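Local coordinates for probable sugar ABC transporter, sugar-binding protein (Streptococcus pneumoniae, PDB 2W7Y), which binds the blood group A-trisaccharide and probably delivers such glycans to a sugar ABC transporter as its extracellular solute-binding protein, at residues Y43-H47 with P81-L86; Q117-L123 with I311-K316; N135-N139 with T151-L156. All coordinates share one frame; numbering follows the deposited sequence.

Contact 1: residues Y43-H47 with P81-L86; sequences YHGYH and PVNGDL. With FUC (alpha-L-fucopyranose), chain C; GAL (beta-D-galactopyranose), chain B.
His44 and Pro81 pair as a parallel beta bridge with CA atoms 5.2 Å apart, and the bridge is closed by one short backbone bond, Val82 N to His44 O at 2.7 Å. Pro81 packs against the His44 imidazole, its CA standing over one face at 3.9 Å from the ring centroid in a CH-pi contact; a chi1 of 66° sets the ring between the backbone N and the carbonyl carbon, alongside the proline. Val82 CG2 meets the edge of the Tyr43 ring at CD2 (3.8 Å), while Leu86 lays CD2 against the His44 carbonyl carbon and CD1 against Gly45 N. Farther out, Asn83 ND2 sits over a face of the His47 ring, 3.3 Å from CE1. The loop beyond the bridge reaches the sugar: Gly45 O accepts from fucose O4 at 2.7 Å. Fucose C6 rests over the centre of the Tyr46 ring, and Tyr46 OH hydrogen-bonds galactose O1 at 2.6 Å. Thus strands 39-44 and 76-81 end together, with helix 54-69 against His44 and Tyr46, helix 86-94 against Tyr43 and Val82, and strand 102-104 beside Tyr43.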
loop_
_atom_site.group_PDB
_atom_site.type_symbol
_atom_site.label_atom_id
_atom_site.label_comp_id
_atom_site.label_asym_id
_atom_site.label_seq_id
_atom_site.Cartn_x
_atom_site.Cartn_y
_atom_site.Cartn_z
ATOM N N TYR A 43 5.231 -8.558 16.144
ATOM C CA TYR A 43 5.306 -7.112 15.950
ATOM C C TYR A 43 4.313 -6.618 14.896
ATOM O O TYR A 43 4.241 -7.166 13.794
ATOM C CB TYR A 43 6.744 -6.681 15.613
ATOM C CG TYR A 43 7.731 -7.009 16.712
ATOM C CD1 TYR A 43 8.454 -8.202 16.690
ATOM C CD2 TYR A 43 7.917 -6.141 17.790
ATOM C CE1 TYR A 43 9.345 -8.520 17.706
ATOM C CE2 TYR A 43 8.806 -6.452 18.815
ATOM C CZ TYR A 43 9.517 -7.642 18.767
ATOM O OH TYR A 43 10.405 -7.956 19.776
ATOM N N HIS A 44 3.553 -5.584 15.256
ATOM C CA HIS A 44 2.590 -4.928 14.358
ATOM C C HIS A 44 2.575 -3.409 14.582
ATOM O O HIS A 44 3.105 -2.924 15.581
ATOM C CB HIS A 44 1.190 -5.513 14.554
ATOM C CG HIS A 44 0.600 -5.233 15.900
ATOM N ND1 HIS A 44 0.779 -6.069 16.982
ATOM C CD2 HIS A 44 -0.166 -4.206 16.341
ATOM C CE1 HIS A 44 0.150 -5.570 18.031
ATOM N NE2 HIS A 44 -0.432 -4.440 17.670
ATOM N N GLY A 45 1.970 -2.665 13.656
ATOM C CA GLY A 45 1.910 -1.207 13.757
ATOM C C GLY A 45 0.574 -0.626 14.200
ATOM O O GLY A 45 0.319 0.565 14.020
ATOM N N TYR A 46 -0.279 -1.457 14.788
ATOM C CA TYR A 46 -1.571 -0.999 15.290
ATOM C C TYR A 46 -1.457 -0.587 16.760
ATOM O O TYR A 46 -1.868 -1.313 17.666
ATOM C CB TYR A 46 -2.649 -2.063 15.068
ATOM C CG TYR A 46 -2.873 -2.408 13.609
ATOM C CD1 TYR A 46 -3.602 -1.558 12.772
ATOM C CD2 TYR A 46 -2.354 -3.577 13.063
ATOM C CE1 TYR A 46 -3.803 -1.869 11.427
ATOM C CE2 TYR A 46 -2.554 -3.900 11.719
ATOM C CZ TYR A 46 -3.278 -3.042 10.907
ATOM O OH TYR A 46 -3.477 -3.346 9.575
ATOM N N HIS A 47 -0.881 0.597 16.968
ATOM C CA HIS A 47 -0.573 1.142 18.298
ATOM C C HIS A 47 -1.600 2.181 18.743
ATOM O O HIS A 47 -1.627 2.584 19.902
ATOM C CB HIS A 47 0.810 1.795 18.269
ATOM C CG HIS A 47 0.949 2.863 17.227
ATOM N ND1 HIS A 47 0.522 4.159 17.427
ATOM C CD2 HIS A 47 1.464 2.827 15.975
ATOM C CE1 HIS A 47 0.769 4.875 16.344
ATOM N NE2 HIS A 47 1.341 4.091 15.448
ATOM N N PRO A 81 2.735 -3.902 19.917
ATOM C CA PRO A 81 2.416 -2.753 19.068
ATOM C C PRO A 81 3.624 -1.830 18.938
ATOM O O PRO A 81 4.182 -1.395 19.950
ATOM C CB PRO A 81 1.284 -2.044 19.831
ATOM C CG PRO A 81 0.845 -3.005 20.898
ATOM C CD PRO A 81 2.051 -3.819 21.220
ATOM N N VAL A 82 4.020 -1.546 17.703
ATOM C CA VAL A 82 5.197 -0.728 17.438
ATOM C C VAL A 82 4.808 0.702 17.073
ATOM O O VAL A 82 4.080 0.933 16.104
ATOM C CB VAL A 82 6.084 -1.345 16.320
ATOM C CG1 VAL A 82 7.214 -0.400 15.944
ATOM C CG2 VAL A 82 6.633 -2.703 16.758
ATOM N N ASN A 83 5.291 1.654 17.868
ATOM C CA ASN A 83 5.120 3.071 17.579
ATOM C C ASN A 83 6.370 3.579 16.870
ATOM O O ASN A 83 7.423 3.761 17.492
ATOM C CB ASN A 83 4.843 3.859 18.865
ATOM C CG ASN A 83 4.398 5.295 18.602
ATOM O OD1 ASN A 83 4.532 6.159 19.470
ATOM N ND2 ASN A 83 3.857 5.552 17.412
ATOM N N GLY A 84 6.249 3.785 15.563
ATOM C CA GLY A 84 7.386 4.142 14.722
ATOM C C GLY A 84 7.520 3.204 13.539
ATOM O O GLY A 84 6.558 2.542 13.149
ATOM N N ASP A 85 8.722 3.133 12.976
ATOM C CA ASP A 85 8.944 2.362 11.762
ATOM C C ASP A 85 9.025 0.863 12.031
ATOM O O ASP A 85 9.847 0.412 12.830
ATOM C CB ASP A 85 10.206 2.844 11.039
ATOM C CG ASP A 85 10.073 2.781 9.526
ATOM O OD1 ASP A 85 9.358 1.893 9.008
ATOM O OD2 ASP A 85 10.684 3.633 8.850
ATOM N N LEU A 86 8.156 0.108 11.360
ATOM C CA LEU A 86 8.154 -1.353 11.421
ATOM C C LEU A 86 9.353 -1.953 10.702
ATOM O O LEU A 86 9.820 -3.035 11.065
ATOM C CB LEU A 86 6.868 -1.927 10.816
ATOM C CG LEU A 86 5.601 -1.967 11.672
ATOM C CD1 LEU A 86 4.404 -2.336 10.802
ATOM C CD2 LEU A 86 5.744 -2.938 12.839
HETATM C C1 FUC C . -0.108 1.271 8.038
HETATM C C2 FUC C . -0.055 2.533 8.902
HETATM C C3 FUC C . -0.938 2.347 10.138
HETATM C C4 FUC C . -0.478 1.120 10.926
HETATM C C5 FUC C . -0.467 -0.102 10.002
HETATM C C6 FUC C . 0.096 -1.347 10.678
HETATM O O2 FUC C . -0.503 3.635 8.153
HETATM O O3 FUC C . -0.945 3.505 10.945
HETATM O O4 FUC C . 0.812 1.339 11.466
HETATM O O5 FUC C . 0.267 0.137 8.809
HETATM C C1 GAL B . -2.814 -0.663 6.889
HETATM C C2 GAL B . -1.529 0.075 6.511
HETATM C C3 GAL B . -1.576 0.534 5.051
HETATM C C4 GAL B . -2.016 -0.594 4.110
HETATM C C5 GAL B . -3.328 -1.196 4.632
HETATM C C6 GAL B . -3.883 -2.334 3.772
HETATM O O1 GAL B . -2.623 -1.303 8.131
HETATM O O2 GAL B . -1.395 1.188 7.372
HETATM O O3 GAL B . -0.322 1.051 4.670
HETATM O O4 GAL B . -0.992 -1.559 4.039
HETATM O O5 GAL B . -3.138 -1.669 5.952
HETATM O O6 GAL B . -5.273 -2.457 4.013
#

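Contact 2: residues Q117-L123 with I311-K316; sequences QKLVLDL and ITISSK
Leu121 N gives to Ile313 O at 2.8 Å and Ser315 N to Leu119 O at 3.0 Å; the two bonds frame the single bridge of Val120 with Ser314, whose CA atoms are 4.8 Å apart. The tight part is apolar: Leu121 and Ile313 run side by side, CD2 to CD1 3.5 Å. With CG anti to the backbone N (chi1 179°), the Leu121 chain extends along its neighbour. Leu123 comes to the other branch of Ile313, its CD1 3.6 Å from CG2, and Val120 CG1 meets Thr312 CG2 at 3.5 Å. One water sits between the backbones here, at Leu121 O and Ile313 N, accepting from the latter. Toward exposed Lys118 and Lys316 the contact loosens. The Lys316 chain, bent at its end, brings NZ close to Leu119 CD1, but its polar link to Gln117 O runs through a second water, modelled implausibly close to NZ, so that link is doubtful. Ser314 OG holds Lys316 N at 3.1 Å in an ST turn. The loop between helices 112-116 and 124-129 thereby lies against the end of strand 311-313, with helix 319-332 covering Leu121, Leu123 and Ile313 and strand 102-104 bonded to Thr312.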
loop_
_atom_site.group_PDB
_atom_site.type_symbol
_atom_site.label_atom_id
_atom_site.label_comp_id
_atom_site.label_asym_id
_atom_site.label_seq_id
_atom_site.Cartn_x
_atom_site.Cartn_y
_atom_site.Cartn_z
ATOM N N GLN A 117 19.879 -14.500 3.231
ATOM C CA GLN A 117 20.438 -15.155 4.409
ATOM C C GLN A 117 19.473 -16.196 4.969
ATOM O O GLN A 117 19.741 -16.792 6.017
ATOM C CB GLN A 117 20.746 -14.118 5.493
ATOM C CG GLN A 117 21.960 -13.244 5.234
ATOM C CD GLN A 117 22.137 -12.170 6.295
ATOM O OE1 GLN A 117 22.205 -10.983 5.981
ATOM N NE2 GLN A 117 22.205 -12.582 7.557
ATOM N N LYS A 118 18.375 -16.417 4.236
ATOM C CA LYS A 118 17.189 -17.199 4.667
ATOM C C LYS A 118 16.787 -17.051 6.134
ATOM O O LYS A 118 16.586 -18.040 6.851
ATOM C CB LYS A 118 17.231 -18.678 4.236
ATOM C CG LYS A 118 18.588 -19.302 4.110
ATOM C CD LYS A 118 19.018 -19.404 2.657
ATOM C CE LYS A 118 18.598 -20.729 2.042
ATOM N NZ LYS A 118 19.385 -21.021 0.810
ATOM N N LEU A 119 16.651 -15.798 6.549
ATOM C CA LEU A 119 16.164 -15.439 7.876
ATOM C C LEU A 119 14.643 -15.596 7.958
ATOM O O LEU A 119 14.061 -15.525 9.042
ATOM C CB LEU A 119 16.560 -13.990 8.183
ATOM C CG LEU A 119 17.932 -13.611 8.767
ATOM C CD1 LEU A 119 19.031 -14.632 8.518
ATOM C CD2 LEU A 119 18.362 -12.226 8.280
ATOM N N VAL A 120 14.021 -15.825 6.800
ATOM C CA VAL A 120 12.563 -15.839 6.646
ATOM C C VAL A 120 12.075 -17.217 6.192
ATOM O O VAL A 120 12.701 -17.852 5.337
ATOM C CB VAL A 120 12.098 -14.790 5.601
ATOM C CG1 VAL A 120 10.614 -14.542 5.717
ATOM C CG2 VAL A 120 12.848 -13.479 5.768
ATOM N N LEU A 121 10.954 -17.663 6.761
ATOM C CA LEU A 121 10.361 -18.957 6.419
ATOM C C LEU A 121 9.551 -18.917 5.118
ATOM O O LEU A 121 8.818 -17.962 4.861
ATOM C CB LEU A 121 9.485 -19.467 7.573
ATOM C CG LEU A 121 8.743 -20.797 7.414
ATOM C CD1 LEU A 121 9.710 -21.982 7.342
ATOM C CD2 LEU A 121 7.762 -20.984 8.551
ATOM N N ASP A 122 9.707 -19.959 4.304
ATOM C CA ASP A 122 8.879 -20.172 3.117
ATOM C C ASP A 122 7.501 -20.658 3.567
ATOM O O ASP A 122 7.374 -21.709 4.204
ATOM C CB ASP A 122 9.546 -21.181 2.170
ATOM C CG ASP A 122 8.712 -21.484 0.914
ATOM O OD1 ASP A 122 7.820 -20.697 0.532
ATOM O OD2 ASP A 122 8.968 -22.534 0.294
ATOM N N LEU A 123 6.481 -19.871 3.231
ATOM C CA LEU A 123 5.115 -20.088 3.705
ATOM C C LEU A 123 4.280 -20.967 2.780
ATOM O O LEU A 123 3.251 -21.501 3.194
ATOM C CB LEU A 123 4.416 -18.734 3.901
ATOM C CG LEU A 123 4.460 -17.991 5.244
ATOM C CD1 LEU A 123 5.662 -18.354 6.115
ATOM C CD2 LEU A 123 4.374 -16.481 5.011
ATOM N N ILE A 311 2.255 -10.690 7.120
ATOM C CA ILE A 311 2.727 -11.642 8.120
ATOM C C ILE A 311 3.966 -12.369 7.606
ATOM O O ILE A 311 3.923 -13.048 6.579
ATOM C CB ILE A 311 1.595 -12.612 8.547
ATOM C CG1 ILE A 311 0.555 -11.849 9.373
ATOM C CG2 ILE A 311 2.137 -13.792 9.347
ATOM C CD1 ILE A 311 -0.813 -12.485 9.398
ATOM N N THR A 312 5.068 -12.186 8.330
ATOM C CA THR A 312 6.384 -12.672 7.932
ATOM C C THR A 312 7.034 -13.342 9.145
ATOM O O THR A 312 7.068 -12.767 10.232
ATOM C CB THR A 312 7.269 -11.510 7.437
ATOM O OG1 THR A 312 6.507 -10.652 6.580
ATOM C CG2 THR A 312 8.456 -12.026 6.675
ATOM N N ILE A 313 7.532 -14.562 8.966
ATOM C CA ILE A 313 7.982 -15.364 10.109
ATOM C C ILE A 313 9.435 -15.841 10.040
ATOM O O ILE A 313 9.927 -16.237 8.981
ATOM C CB ILE A 313 6.973 -16.521 10.450
ATOM C CG1 ILE A 313 7.696 -17.844 10.711
ATOM C CG2 ILE A 313 5.940 -16.682 9.339
ATOM C CD1 ILE A 313 6.823 -18.944 11.258
ATOM N N SER A 314 10.103 -15.784 11.188
ATOM C CA SER A 314 11.493 -16.197 11.330
ATOM C C SER A 314 11.723 -17.677 11.017
ATOM O O SER A 314 10.886 -18.522 11.322
ATOM C CB SER A 314 11.986 -15.876 12.743
ATOM O OG SER A 314 13.319 -16.314 12.940
ATOM N N SER A 315 12.871 -17.961 10.404
ATOM C CA SER A 315 13.312 -19.319 10.089
ATOM C C SER A 315 14.026 -19.979 11.264
ATOM O O SER A 315 14.208 -21.198 11.282
ATOM C CB SER A 315 14.269 -19.297 8.899
ATOM O OG SER A 315 13.575 -19.508 7.685
ATOM N N LYS A 316 14.420 -19.165 12.240
ATOM C CA LYS A 316 15.323 -19.598 13.299
ATOM C C LYS A 316 14.626 -19.811 14.641
ATOM O O LYS A 316 15.027 -19.255 15.664
ATOM C CB LYS A 316 16.487 -18.611 13.426
ATOM C CG LYS A 316 17.354 -18.555 12.184
ATOM C CD LYS A 316 18.639 -17.796 12.427
ATOM C CE LYS A 316 19.629 -18.047 11.305
ATOM N NZ LYS A 316 19.127 -17.527 10.011
HETATM O O HOH W 1 20.079 -18.613 7.934
HETATM O O HOH W 2 7.737 -15.823 6.290
#

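Contact 3: residues N135-N139 with T151-L156; sequences NVGLN and TVHEQL. With GAL (beta-D-galactopyranose), chain B.
A chi1 of -70° puts the Asn139 amide beside its own backbone N, and chi2 of -78° turns it so that both ends meet the backbone of His153. OD1 accepts from His153 N at 2.9 Å; the bond is straight at hydrogen (168°), although the donor stands above the carbonyl plane. ND2 gives to His153 O, also at 2.9 Å. A third bond runs from ND2 back to Val136 O, which lies close to the amide plane and also accepts from Asn139 N. With three bonds on one buried amide, its rotation is fixed. Val136 and Val152 cross at about a right angle, their CG1 methyls 3.7 Å apart, and Val152 CG1 lies over one face of the Asn139 amide, at ND2. Leu156 CD1 approaches Leu138 CB at 4.2 Å on the looser side. Val136 to Asn139 form a type II' turn, with Gly137 taking the positive phi just after helix 133-136. The ends of His153 and Gln155 lead away from Asn139 to the sugar. Galactose O4 lies at the edge of the His153 ring, 3.4 Å from CE1, while His153 ND1 is bonded to Ser307 O; Gln155 NE2 makes a weak hydrogen bond to galactose O6 at 2.8 Å. Asn139 thus acts as a second-shell residue of the glycan pocket, holding the main chain of the loop that carries His153 and Gln155.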
loop_
_atom_site.group_PDB
_atom_site.type_symbol
_atom_site.label_atom_id
_atom_site.label_comp_id
_atom_site.label_asym_id
_atom_site.label_seq_id
_atom_site.Cartn_x
_atom_site.Cartn_y
_atom_site.Cartn_z
ATOM N N ASN A 135 -7.572 -18.485 0.723
ATOM C CA ASN A 135 -7.475 -17.677 1.934
ATOM C C ASN A 135 -6.423 -16.573 1.847
ATOM O O ASN A 135 -6.610 -15.493 2.406
ATOM C CB ASN A 135 -7.202 -18.565 3.151
ATOM C CG ASN A 135 -8.328 -19.540 3.433
ATOM O OD1 ASN A 135 -8.473 -20.548 2.745
ATOM N ND2 ASN A 135 -9.125 -19.249 4.458
ATOM N N VAL A 136 -5.320 -16.852 1.155
ATOM C CA VAL A 136 -4.242 -15.869 0.987
ATOM C C VAL A 136 -4.445 -15.011 -0.267
ATOM O O VAL A 136 -3.838 -13.942 -0.397
ATOM C CB VAL A 136 -2.831 -16.526 0.989
ATOM C CG1 VAL A 136 -2.593 -17.274 2.300
ATOM C CG2 VAL A 136 -2.638 -17.453 -0.216
ATOM N N GLY A 137 -5.294 -15.498 -1.175
ATOM C CA GLY A 137 -5.700 -14.773 -2.376
ATOM C C GLY A 137 -4.568 -14.323 -3.275
ATOM O O GLY A 137 -3.776 -15.141 -3.747
ATOM N N LEU A 138 -4.497 -13.011 -3.495
ATOM C CA LEU A 138 -3.507 -12.390 -4.377
ATOM C C LEU A 138 -2.051 -12.621 -3.937
ATOM O O LEU A 138 -1.149 -12.625 -4.776
ATOM C CB LEU A 138 -3.803 -10.888 -4.534
ATOM C CG LEU A 138 -3.042 -10.063 -5.580
ATOM C CD1 LEU A 138 -3.252 -10.603 -6.992
ATOM C CD2 LEU A 138 -3.455 -8.603 -5.507
ATOM N N ASN A 139 -1.835 -12.813 -2.632
ATOM C CA ASN A 139 -0.510 -13.151 -2.089
ATOM C C ASN A 139 0.104 -14.381 -2.753
ATOM O O ASN A 139 1.316 -14.433 -2.967
ATOM C CB ASN A 139 -0.571 -13.394 -0.573
ATOM C CG ASN A 139 -0.835 -12.133 0.217
ATOM O OD1 ASN A 139 0.060 -11.310 0.425
ATOM N ND2 ASN A 139 -2.072 -11.979 0.681
ATOM N N THR A 151 5.945 -13.896 2.631
ATOM C CA THR A 151 5.047 -12.984 3.339
ATOM C C THR A 151 3.606 -13.052 2.818
ATOM O O THR A 151 3.370 -13.235 1.620
ATOM C CB THR A 151 5.580 -11.518 3.317
ATOM O OG1 THR A 151 4.805 -10.707 4.206
ATOM C CG2 THR A 151 5.534 -10.923 1.918
ATOM N N VAL A 152 2.651 -12.928 3.739
ATOM C CA VAL A 152 1.229 -12.906 3.392
ATOM C C VAL A 152 0.524 -11.741 4.081
ATOM O O VAL A 152 0.439 -11.690 5.307
ATOM C CB VAL A 152 0.509 -14.244 3.728
ATOM C CG1 VAL A 152 -0.995 -14.130 3.482
ATOM C CG2 VAL A 152 1.087 -15.402 2.923
ATOM N N HIS A 153 0.020 -10.811 3.276
ATOM C CA HIS A 153 -0.713 -9.656 3.774
ATOM C C HIS A 153 -2.202 -10.000 3.860
ATOM O O HIS A 153 -2.844 -10.269 2.840
ATOM C CB HIS A 153 -0.460 -8.460 2.847
ATOM C CG HIS A 153 -0.699 -7.121 3.476
ATOM N ND1 HIS A 153 -0.754 -5.957 2.737
ATOM C CD2 HIS A 153 -0.905 -6.756 4.764
ATOM C CE1 HIS A 153 -0.976 -4.933 3.544
ATOM N NE2 HIS A 153 -1.075 -5.391 4.778
ATOM N N GLU A 154 -2.743 -10.017 5.080
ATOM C CA GLU A 154 -4.173 -10.287 5.307
ATOM C C GLU A 154 -5.111 -9.214 4.747
ATOM O O GLU A 154 -6.299 -9.465 4.548
ATOM C CB GLU A 154 -4.484 -10.545 6.792
ATOM C CG GLU A 154 -3.372 -10.211 7.766
ATOM C CD GLU A 154 -3.511 -8.872 8.465
ATOM O OE1 GLU A 154 -4.234 -7.970 7.989
ATOM O OE2 GLU A 154 -2.861 -8.724 9.520
ATOM N N GLN A 155 -4.569 -8.023 4.514
ATOM C CA GLN A 155 -5.287 -6.942 3.857
ATOM C C GLN A 155 -4.582 -6.642 2.548
ATOM O O GLN A 155 -3.383 -6.380 2.540
ATOM C CB GLN A 155 -5.249 -5.687 4.714
ATOM C CG GLN A 155 -6.012 -5.764 6.005
ATOM C CD GLN A 155 -5.614 -4.666 6.964
ATOM O OE1 GLN A 155 -5.136 -4.943 8.053
ATOM N NE2 GLN A 155 -5.801 -3.411 6.560
ATOM N N LEU A 156 -5.322 -6.674 1.447
ATOM C CA LEU A 156 -4.745 -6.425 0.134
ATOM C C LEU A 156 -4.410 -4.953 -0.098
ATOM O O LEU A 156 -5.141 -4.063 0.330
ATOM C CB LEU A 156 -5.686 -6.937 -0.958
ATOM C CG LEU A 156 -5.435 -8.305 -1.600
ATOM C CD1 LEU A 156 -4.603 -9.265 -0.743
ATOM C CD2 LEU A 156 -6.757 -8.931 -2.002
HETATM C C1 GAL B . -2.814 -0.663 6.889
HETATM C C2 GAL B . -1.529 0.075 6.511
HETATM C C3 GAL B . -1.576 0.534 5.051
HETATM C C4 GAL B . -2.016 -0.594 4.110
HETATM C C5 GAL B . -3.328 -1.196 4.632
HETATM C C6 GAL B . -3.883 -2.334 3.772
HETATM O O1 GAL B . -2.623 -1.303 8.131
HETATM O O2 GAL B . -1.395 1.188 7.372
HETATM O O3 GAL B . -0.322 1.051 4.670
HETATM O O4 GAL B . -0.992 -1.559 4.039
HETATM O O5 GAL B . -3.138 -1.669 5.952
HETATM O O6 GAL B . -5.273 -2.457 4.013
#

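How the contacts relate
From the N terminus, contact 1 comes first, closing the loop that holds helix 54-69 and strand 76-81, and it is finished before the others begin. Contact 2 then spans 188 residues, from the loop at 117-123 to strand 311-313; contact 3, a short closure of 12 residues, falls entirely within that span. Contacts 1 and 2 both reach the four-stranded sheet, at its outermost strands 76-81 and 311-313. Contacts 2 and 3 touch directly: Ile311 N lies 2.8 Å from Val152 O, a probable hydrogen bond, and Thr312 meets Thr151 through their hydroxyls. Contacts 1 and 3 converge on the galactose, where Tyr46 OH and Gln155 OE1 probably form a weak hydrogen bond.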